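Local coordinates for protein probable acrylyl-CoA reductase AcuI (Escherichia coli, PDB 1O89) that probably catalyses the NADPH-dependent reduction of acryloyl-CoA to propanoyl-CoA, working as a homodimer of the zinc-containing alcohol dehydrogenase family, at residues A[94-98]-A[127-131]; A[55-60]-A[340-344]; A[44-48]-A[114-118]; A[24-29]-A[78-82]. All coordinates share one frame; numbering follows the deposited sequence.

Interaction 1: residues A[94-98]-A[127-131]; sequences EDPRF and GDWLV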
# COMPACT_ATOMS: atom_id res chain seq x y z
N GLU A 94 11.64 11.79 35.66
CA GLU A 94 11.90 13.20 35.35
C GLU A 94 10.97 13.69 34.24
O GLU A 94 10.87 14.89 34.00
CB GLU A 94 13.36 13.41 34.91
CG GLU A 94 14.42 13.10 35.97
CD GLU A 94 15.59 12.31 35.40
OE1 GLU A 94 16.58 12.92 34.96
OE2 GLU A 94 15.50 11.06 35.39
N ASP A 95 10.30 12.77 33.55
CA ASP A 95 9.29 13.12 32.56
C ASP A 95 8.04 13.65 33.29
O ASP A 95 7.43 12.93 34.08
CB ASP A 95 8.93 11.88 31.72
CG ASP A 95 8.15 12.22 30.46
OD1 ASP A 95 7.20 13.03 30.53
OD2 ASP A 95 8.40 11.71 29.35
N PRO A 96 7.64 14.91 33.03
CA PRO A 96 6.54 15.54 33.76
C PRO A 96 5.25 14.73 33.84
O PRO A 96 4.58 14.76 34.87
CB PRO A 96 6.26 16.83 32.97
CG PRO A 96 7.50 17.11 32.20
CD PRO A 96 8.22 15.81 32.02
N ARG A 97 4.91 14.02 32.76
CA ARG A 97 3.61 13.34 32.67
C ARG A 97 3.54 11.94 33.30
O ARG A 97 2.47 11.32 33.30
CB ARG A 97 3.13 13.30 31.21
CG ARG A 97 3.99 12.50 30.26
CD ARG A 97 4.50 13.30 29.05
NE ARG A 97 5.37 12.47 28.21
CZ ARG A 97 5.39 12.46 26.88
NH1 ARG A 97 4.60 13.25 26.16
NH2 ARG A 97 6.24 11.65 26.26
N PHE A 98 4.65 11.44 33.83
CA PHE A 98 4.67 10.18 34.57
C PHE A 98 5.06 10.40 36.03
O PHE A 98 6.01 11.14 36.32
CB PHE A 98 5.61 9.17 33.92
CG PHE A 98 5.17 8.74 32.55
CD1 PHE A 98 4.16 7.81 32.40
CD2 PHE A 98 5.75 9.30 31.43
CE1 PHE A 98 3.73 7.44 31.13
CE2 PHE A 98 5.33 8.92 30.16
CZ PHE A 98 4.32 7.99 30.01
N GLY A 127 10.39 8.39 28.20
CA GLY A 127 8.97 8.51 28.52
C GLY A 127 8.10 8.44 27.28
O GLY A 127 6.99 7.91 27.34
N ASP A 128 8.62 8.96 26.17
CA ASP A 128 7.99 8.86 24.85
C ASP A 128 7.70 7.43 24.39
O ASP A 128 6.89 7.22 23.49
CB ASP A 128 8.88 9.49 23.77
CG ASP A 128 9.18 10.96 24.02
OD1 ASP A 128 8.26 11.72 24.39
OD2 ASP A 128 10.32 11.45 23.85
N TRP A 129 8.40 6.46 24.98
CA TRP A 129 8.25 5.05 24.62
C TRP A 129 7.15 4.35 25.39
O TRP A 129 6.72 3.27 24.99
CB TRP A 129 9.56 4.30 24.87
CG TRP A 129 10.67 4.69 23.97
CD1 TRP A 129 10.60 5.51 22.89
CD2 TRP A 129 12.04 4.27 24.08
NE1 TRP A 129 11.84 5.63 22.31
CE2 TRP A 129 12.74 4.89 23.03
CE3 TRP A 129 12.74 3.43 24.96
CZ2 TRP A 129 14.11 4.70 22.83
CZ3 TRP A 129 14.10 3.24 24.76
CH2 TRP A 129 14.77 3.88 23.71
N LEU A 130 6.72 4.94 26.51
CA LEU A 130 5.73 4.29 27.39
C LEU A 130 4.30 4.63 27.04
O LEU A 130 4.02 5.65 26.44
CB LEU A 130 5.94 4.68 28.85
CG LEU A 130 7.24 4.25 29.51
CD1 LEU A 130 7.48 5.13 30.72
CD2 LEU A 130 7.19 2.79 29.92
N VAL A 131 3.41 3.75 27.46
CA VAL A 131 1.99 3.98 27.32
C VAL A 131 1.35 3.94 28.71
O VAL A 131 1.52 2.96 29.45
CB VAL A 131 1.34 2.91 26.42
CG1 VAL A 131 -0.17 3.16 26.29
CG2 VAL A 131 2.01 2.89 25.06
O HOH W 1 11.08 11.18 27.32
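R97 is shared between two aspartates, one from each side of the contact: D128 across the gap and D95 two residues back in its own turn. The salt-bridge network D95-R97-D128 links two loops of the GroES-like domain of the medium-chain dehydrogenase fold, a type I beta turn from D95 to F98 after strand 85-93 and the short 3-10 segment 127-129 after strand 122-125. R97 NH2 lies 2.8 Å from D128 OD1, with the guanidinium and carboxylate planes almost perpendicular (89°), so the pair meets through one nitrogen and one oxygen. Through its chain nitrogen the same group turns to D95, R97 NE lying 3.0 Å from D95 OD1. R97 leaves its backbone with CG between N and the carbonyl carbon (chi1 65°), and a bend at chi2 carries the chain over to both acids. The guanidinium would probably offset the repulsion between the two carboxylates, D95 OD2 and D128 OD1 being 5.0 Å apart. A water joins D95 OD2 to G127 N through weak bonds, and G127 N also bonds to D50. G127 has no room for a side chain: D95 OD2 sits 3.4 Å from its CA, where a CB would clash. Beside the charges F98 packs inward, its CE2 3.4 Å from G127 O. L130 and F98 both rest on V104 of strand 103-107, and L130 reaches on to V51 and V53 of strand 51-59. The methyl CD1 of L130 lies over the centre of the F98 ring, 4.3 Å from its centroid and 8° off the ring normal.

Interaction 2: residues A[55-60]-A[340-344]; sequences VHWSSL and TLVKV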
# COMPACT_ATOMS: atom_id res chain seq x y z
N VAL A 55 9.14 -3.39 37.02
CA VAL A 55 8.46 -4.33 36.15
C VAL A 55 7.77 -5.38 37.00
O VAL A 55 8.33 -5.92 37.97
CB VAL A 55 9.46 -4.96 35.15
CG1 VAL A 55 8.77 -5.95 34.21
CG2 VAL A 55 10.14 -3.88 34.36
N HIS A 56 6.51 -5.63 36.68
CA HIS A 56 5.73 -6.62 37.39
C HIS A 56 5.52 -7.83 36.48
O HIS A 56 5.56 -8.97 36.95
CB HIS A 56 4.39 -6.02 37.81
CG HIS A 56 4.51 -4.92 38.81
ND1 HIS A 56 5.40 -4.95 39.87
CD2 HIS A 56 3.80 -3.77 38.96
CE1 HIS A 56 5.25 -3.87 40.61
NE2 HIS A 56 4.29 -3.13 40.07
N TRP A 57 5.25 -7.57 35.20
CA TRP A 57 5.05 -8.61 34.19
C TRP A 57 5.80 -8.30 32.91
O TRP A 57 5.84 -7.15 32.46
CB TRP A 57 3.55 -8.77 33.83
CG TRP A 57 2.68 -9.31 34.93
CD1 TRP A 57 1.90 -8.58 35.79
CD2 TRP A 57 2.49 -10.69 35.29
NE1 TRP A 57 1.25 -9.42 36.66
CE2 TRP A 57 1.58 -10.72 36.37
CE3 TRP A 57 2.98 -11.90 34.80
CZ2 TRP A 57 1.16 -11.91 36.99
CZ3 TRP A 57 2.56 -13.10 35.41
CH2 TRP A 57 1.66 -13.08 36.49
N SER A 58 6.39 -9.33 32.31
CA SER A 58 6.91 -9.26 30.95
C SER A 58 6.41 -10.52 30.22
O SER A 58 5.38 -11.09 30.63
CB SER A 58 8.44 -9.16 30.97
OG SER A 58 9.01 -8.93 29.67
N SER A 59 7.13 -10.95 29.19
CA SER A 59 6.74 -12.06 28.29
C SER A 59 7.96 -12.70 27.64
O SER A 59 9.04 -12.12 27.60
CB SER A 59 5.92 -11.56 27.08
OG SER A 59 5.05 -10.51 27.42
N LEU A 60 7.71 -13.86 27.05
CA LEU A 60 8.62 -14.46 26.10
C LEU A 60 7.96 -14.46 24.73
O LEU A 60 7.38 -15.46 24.32
CB LEU A 60 8.97 -15.89 26.51
CG LEU A 60 9.92 -16.14 27.68
CD1 LEU A 60 10.59 -17.50 27.51
CD2 LEU A 60 10.99 -15.05 27.85
N THR A 340 3.52 -17.43 27.08
CA THR A 340 4.41 -17.56 28.21
C THR A 340 4.62 -16.16 28.80
O THR A 340 5.15 -15.29 28.13
CB THR A 340 5.77 -18.16 27.80
OG1 THR A 340 5.62 -19.53 27.40
CG2 THR A 340 6.71 -18.25 29.00
N LEU A 341 4.15 -15.95 30.03
CA LEU A 341 4.32 -14.68 30.73
C LEU A 341 5.41 -14.82 31.77
O LEU A 341 5.55 -15.87 32.40
CB LEU A 341 3.02 -14.30 31.44
CG LEU A 341 1.77 -14.13 30.59
CD1 LEU A 341 0.58 -13.89 31.52
CD2 LEU A 341 1.92 -13.00 29.63
N VAL A 342 6.18 -13.76 31.96
CA VAL A 342 7.19 -13.74 33.01
C VAL A 342 6.77 -12.87 34.19
O VAL A 342 6.61 -11.66 34.05
CB VAL A 342 8.53 -13.28 32.47
CG1 VAL A 342 9.59 -13.25 33.58
CG2 VAL A 342 8.96 -14.19 31.34
N LYS A 343 6.56 -13.49 35.34
CA LYS A 343 6.27 -12.75 36.57
C LYS A 343 7.58 -12.40 37.26
O LYS A 343 8.31 -13.28 37.70
CB LYS A 343 5.39 -13.58 37.49
CG LYS A 343 4.44 -12.75 38.35
CD LYS A 343 4.88 -12.61 39.79
CE LYS A 343 3.70 -12.27 40.72
NZ LYS A 343 2.40 -12.78 40.17
N VAL A 344 7.89 -11.10 37.33
CA VAL A 344 9.20 -10.65 37.81
C VAL A 344 9.13 -10.03 39.22
O VAL A 344 8.06 -9.63 39.69
CB VAL A 344 9.90 -9.71 36.77
CG1 VAL A 344 9.23 -9.77 35.42
CG2 VAL A 344 9.93 -8.29 37.23
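W57 and K343 meet where strands 55-59 and 340-343 run antiparallel, held by four backbone hydrogen bonds. S58 and V342 form the hydrogen-bonded pair. S58 N gives a nearly straight bond to V342 O (2.9 Å, 171°) in the carbonyl plane, whereas V342 N reaches S58 O from above the S58 carbonyl plane. L60 N bonds to T340 O at 3.1 Å and V344 N to H56 O at 3.2 Å, closing the ladder at its two ends. Two side-chain atoms are satisfied outside the pair: S58 OG bonds to the carbonyl oxygen of D85, and H56 NE2 to T89 OG1. H56 and W57 both face A87, forming a classic beta bulge.

K343 lays CG over one face of the indole, 3.5 Å from the centroid of the six-membered ring, and bends at chi2 beyond it, NZ ending near CZ2; L341 CB touches the ring at CE3. An alanine in place of W57 would remove that ring, and the aliphatic part of K343 would probably lose its support and be set free to turn. On the face shared by S58 and V342, V342 CG2 meets L60 CD2 at 4.1 Å.

W57 also packs on A139, R140 and M143 of helix 139-161, while L60 and T340 lie against F327 and I331 of helix 324-332; strand 317-319 runs parallel to strand 340-343 on its other edge.

Interaction 3: residues A[44-48]-A[114-118]; sequences SRLPE and NHWGG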
# COMPACT_ATOMS: atom_id res chain seq x y z
N SER A 44 23.01 1.54 38.68
CA SER A 44 23.81 2.45 37.87
C SER A 44 24.08 1.93 36.45
O SER A 44 24.42 2.71 35.57
CB SER A 44 25.14 2.76 38.58
OG SER A 44 25.92 1.60 38.77
N ARG A 45 23.92 0.63 36.24
CA ARG A 45 24.22 0.01 34.95
C ARG A 45 23.06 0.11 33.97
O ARG A 45 23.24 -0.15 32.79
CB ARG A 45 24.64 -1.46 35.15
CG ARG A 45 26.12 -1.62 35.56
CD ARG A 45 26.62 -3.07 35.55
NE ARG A 45 26.77 -3.62 34.19
CZ ARG A 45 26.78 -4.92 33.88
NH1 ARG A 45 26.64 -5.85 34.81
NH2 ARG A 45 26.92 -5.29 32.61
N LEU A 46 21.87 0.49 34.46
CA LEU A 46 20.70 0.66 33.60
C LEU A 46 21.00 1.68 32.51
O LEU A 46 21.77 2.60 32.74
CB LEU A 46 19.50 1.13 34.43
CG LEU A 46 18.82 0.07 35.31
CD1 LEU A 46 17.70 0.70 36.12
CD2 LEU A 46 18.28 -1.10 34.50
N PRO A 47 20.42 1.52 31.32
CA PRO A 47 20.68 2.43 30.20
C PRO A 47 20.03 3.79 30.43
O PRO A 47 19.17 3.91 31.30
CB PRO A 47 20.02 1.73 29.01
CG PRO A 47 18.92 0.99 29.62
CD PRO A 47 19.45 0.48 30.94
N GLU A 48 20.46 4.79 29.65
CA GLU A 48 19.95 6.15 29.77
C GLU A 48 18.43 6.19 29.52
O GLU A 48 17.91 5.49 28.66
CB GLU A 48 20.67 7.10 28.79
CG GLU A 48 22.09 7.44 29.22
CD GLU A 48 22.73 8.54 28.37
OE1 GLU A 48 22.05 9.56 28.07
OE2 GLU A 48 23.93 8.40 28.03
N ASN A 114 18.13 -3.80 21.43
CA ASN A 114 19.33 -2.98 21.56
C ASN A 114 19.28 -2.03 22.76
O ASN A 114 20.14 -1.16 22.91
CB ASN A 114 19.63 -2.24 20.25
CG ASN A 114 18.51 -1.29 19.84
OD1 ASN A 114 17.69 -0.86 20.65
ND2 ASN A 114 18.48 -0.96 18.56
N HIS A 115 18.30 -2.24 23.63
CA HIS A 115 18.14 -1.44 24.83
C HIS A 115 17.57 -2.37 25.91
O HIS A 115 16.58 -3.04 25.67
CB HIS A 115 17.21 -0.25 24.53
CG HIS A 115 16.93 0.62 25.71
ND1 HIS A 115 17.37 1.93 25.79
CD2 HIS A 115 16.25 0.39 26.86
CE1 HIS A 115 16.98 2.45 26.94
NE2 HIS A 115 16.30 1.54 27.60
N TRP A 116 18.19 -2.41 27.08
CA TRP A 116 17.80 -3.33 28.15
C TRP A 116 16.30 -3.28 28.40
O TRP A 116 15.75 -2.22 28.65
CB TRP A 116 18.54 -3.04 29.46
CG TRP A 116 19.97 -3.51 29.49
CD1 TRP A 116 20.71 -4.01 28.45
CD2 TRP A 116 20.84 -3.52 30.63
NE1 TRP A 116 21.98 -4.33 28.88
CE2 TRP A 116 22.08 -4.05 30.21
CE3 TRP A 116 20.69 -3.14 31.97
CZ2 TRP A 116 23.16 -4.19 31.09
CZ3 TRP A 116 21.76 -3.30 32.84
CH2 TRP A 116 22.98 -3.82 32.39
N GLY A 117 15.66 -4.44 28.39
CA GLY A 117 14.22 -4.52 28.37
C GLY A 117 13.59 -5.17 29.58
O GLY A 117 14.05 -4.99 30.70
N GLY A 118 12.57 -5.97 29.32
CA GLY A 118 11.57 -6.32 30.32
C GLY A 118 11.87 -7.45 31.27
O GLY A 118 11.22 -7.55 32.29
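P47 wedges between H115 and W116, its ring touching both. P47 CG lies over one face of the imidazole, 3.7 Å from its centroid and 29° off the normal, a CH-pi contact whose closest approach is 3.4 Å from CG to H115 NE2. At the edge of the same imidazole, in its plane, sits E48 O, 3.6 Å from H115 CE1. P47 CD turns to W116 CB at 3.9 Å. The far end of the indole reaches the backbone of R45, with W116 CZ3 3.5 Å from R45 O, and W116 CH2 lies over one face of the R45 guanidinium. L46 CD2 comes to the indole edge at W116 CE3, 4.0 Å away.

Both rings are fixed from farther out. With CG anti to the backbone N (chi1 178°), H115 brings its imidazole to P47 and directs NE2 to the carbonyl oxygen of R124 on strand 122-125; W129 meets the ring edge-to-face. W116 NE1 bonds to P79 O, while the indole also rests on L41, M80 and I81. With an alanine in place of H115, the carbonyl oxygen of R124 would probably lose this donor and P47 the aromatic cover over one side of its ring.

This surface contact joins two loops, one leading into strand 51-59 and the other into strand 122-125, at the periphery of the GroES-like domain characteristic of zinc-containing alcohol dehydrogenase relatives, away from the cofactor-binding residues.

Interaction 4: residues A[24-29]-A[78-82]; sequences ALLLEQ and FPMIP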
# COMPACT_ATOMS: atom_id res chain seq x y z
N ALA A 24 17.80 -9.75 36.98
CA ALA A 24 17.60 -9.64 35.54
C ALA A 24 18.14 -10.88 34.85
O ALA A 24 19.19 -11.40 35.24
CB ALA A 24 18.30 -8.42 35.03
N LEU A 25 17.43 -11.35 33.83
CA LEU A 25 18.00 -12.32 32.90
C LEU A 25 18.90 -11.55 31.93
O LEU A 25 18.41 -10.73 31.16
CB LEU A 25 16.92 -13.08 32.14
CG LEU A 25 17.46 -14.24 31.28
CD1 LEU A 25 17.70 -15.47 32.12
CD2 LEU A 25 16.51 -14.56 30.13
N LEU A 26 20.20 -11.81 32.00
CA LEU A 26 21.21 -11.16 31.18
C LEU A 26 21.76 -12.12 30.12
O LEU A 26 22.16 -13.24 30.42
CB LEU A 26 22.36 -10.64 32.07
CG LEU A 26 23.31 -9.59 31.48
CD1 LEU A 26 22.61 -8.26 31.33
CD2 LEU A 26 24.57 -9.41 32.35
N LEU A 27 21.77 -11.66 28.87
CA LEU A 27 22.35 -12.40 27.77
C LEU A 27 23.75 -11.87 27.52
O LEU A 27 23.95 -10.67 27.42
CB LEU A 27 21.50 -12.24 26.51
CG LEU A 27 20.03 -12.65 26.62
CD1 LEU A 27 19.35 -12.69 25.24
CD2 LEU A 27 19.90 -14.00 27.34
N GLU A 28 24.72 -12.77 27.46
CA GLU A 28 26.11 -12.43 27.19
C GLU A 28 26.63 -13.32 26.07
O GLU A 28 26.21 -14.47 25.97
CB GLU A 28 26.95 -12.64 28.45
CG GLU A 28 26.68 -11.65 29.56
CD GLU A 28 27.36 -12.00 30.87
OE1 GLU A 28 26.96 -13.00 31.52
OE2 GLU A 28 28.30 -11.28 31.26
N GLN A 29 27.52 -12.80 25.23
CA GLN A 29 28.17 -13.63 24.22
C GLN A 29 29.54 -14.03 24.74
O GLN A 29 30.47 -13.21 24.74
CB GLN A 29 28.30 -12.88 22.88
CG GLN A 29 27.23 -13.24 21.85
CD GLN A 29 27.58 -12.80 20.42
OE1 GLN A 29 26.70 -12.77 19.55
NE2 GLN A 29 28.84 -12.47 20.19
N PHE A 78 25.76 -6.74 23.37
CA PHE A 78 25.81 -7.50 24.60
C PHE A 78 26.68 -6.76 25.62
O PHE A 78 27.64 -6.08 25.25
CB PHE A 78 26.36 -8.89 24.32
CG PHE A 78 25.52 -9.71 23.39
CD1 PHE A 78 24.50 -10.53 23.88
CD2 PHE A 78 25.75 -9.69 22.01
CE1 PHE A 78 23.71 -11.29 23.01
CE2 PHE A 78 24.97 -10.45 21.14
CZ PHE A 78 23.95 -11.26 21.65
N PRO A 79 26.38 -6.89 26.91
CA PRO A 79 25.32 -7.77 27.41
C PRO A 79 23.94 -7.14 27.21
O PRO A 79 23.84 -5.92 27.10
CB PRO A 79 25.65 -7.91 28.91
CG PRO A 79 26.61 -6.79 29.25
CD PRO A 79 27.08 -6.17 27.99
N MET A 80 22.89 -7.96 27.19
CA MET A 80 21.54 -7.47 26.87
C MET A 80 20.50 -8.11 27.75
O MET A 80 20.53 -9.31 27.94
CB MET A 80 21.21 -7.76 25.40
CG MET A 80 19.83 -7.33 24.94
SD MET A 80 19.49 -5.59 25.21
CE MET A 80 20.92 -4.87 24.57
N ILE A 81 19.57 -7.31 28.26
CA ILE A 81 18.38 -7.83 28.93
C ILE A 81 17.23 -7.88 27.90
O ILE A 81 16.81 -6.84 27.41
CB ILE A 81 17.97 -6.94 30.09
CG1 ILE A 81 19.02 -6.97 31.20
CG2 ILE A 81 16.62 -7.40 30.65
CD1 ILE A 81 18.76 -5.96 32.31
N PRO A 82 16.73 -9.07 27.59
CA PRO A 82 15.66 -9.22 26.60
C PRO A 82 14.30 -8.86 27.19
O PRO A 82 14.19 -8.41 28.33
CB PRO A 82 15.73 -10.70 26.24
CG PRO A 82 16.26 -11.37 27.46
CD PRO A 82 17.12 -10.37 28.18
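L27 and M80 form a single antiparallel hydrogen-bonded bridge between strand 23-28 and the loop 78-82, with L27 N to M80 O at 2.8 Å and M80 N to L27 O at 2.9 Å, the second in the carbonyl plane. L27 O has a further neighbour in P79 CA, a CA-H...O contact at 3.2 Å. The peptide before P79 is cis.

One group of side chains runs along the strand. L26 CG, anti to the backbone N (chi1 -163°), is thereby carried alongside P79 CB, the two side chains pointing the same way; L26 CD1 also meets I81 CG1. The end of I81 goes on to A24, CD1 to CB at 3.7 Å. A second group gathers at P82, whose CD packs on L27 CG at 4.0 Å while its CG meets L25 CD2, the two side chains crossing at about a right angle.

The loop thus adds to the edge of the two-stranded antiparallel sheet 23-28/35-40 of the catalytic domain of this medium-chain dehydrogenase fold. Helix 62-69 covers L25, L27 and P82 through I68, and E28 OE1 bonds to Q39 NE2 on the partner strand.

At the exposed end F78 takes over. Its ring edge points at L27 O in plane, and Q29 CG lies over one face, 3.8 Å from the ring centroid. The Q29 amide is tilted 34° from the ring, with OE1 3.3 Å from F78 CE2.

How the interactions relate
Interactions 2 and 4 are largely buried and rest on backbone hydrogen bonds, a four-bond strand pair in interaction 2 and a single bridge in interaction 4. Interaction 3 lies at the surface and works through aromatic and proline packing; interaction 1 is partly buried, with its charged groups toward the surface and F98 and L130 inside. Strand 51-59 supplies one side of interaction 2 and is touched by side chains of interaction 1; helix 324-332 touches interactions 2 and 4. Interactions 3 and 4 are linked by probable hydrogen bonds from G117 N to I81 O and from W116 NE1 to P79 O. Interaction 3 also meets interaction 1 through H115 and W129, and interaction 2 through G118 O.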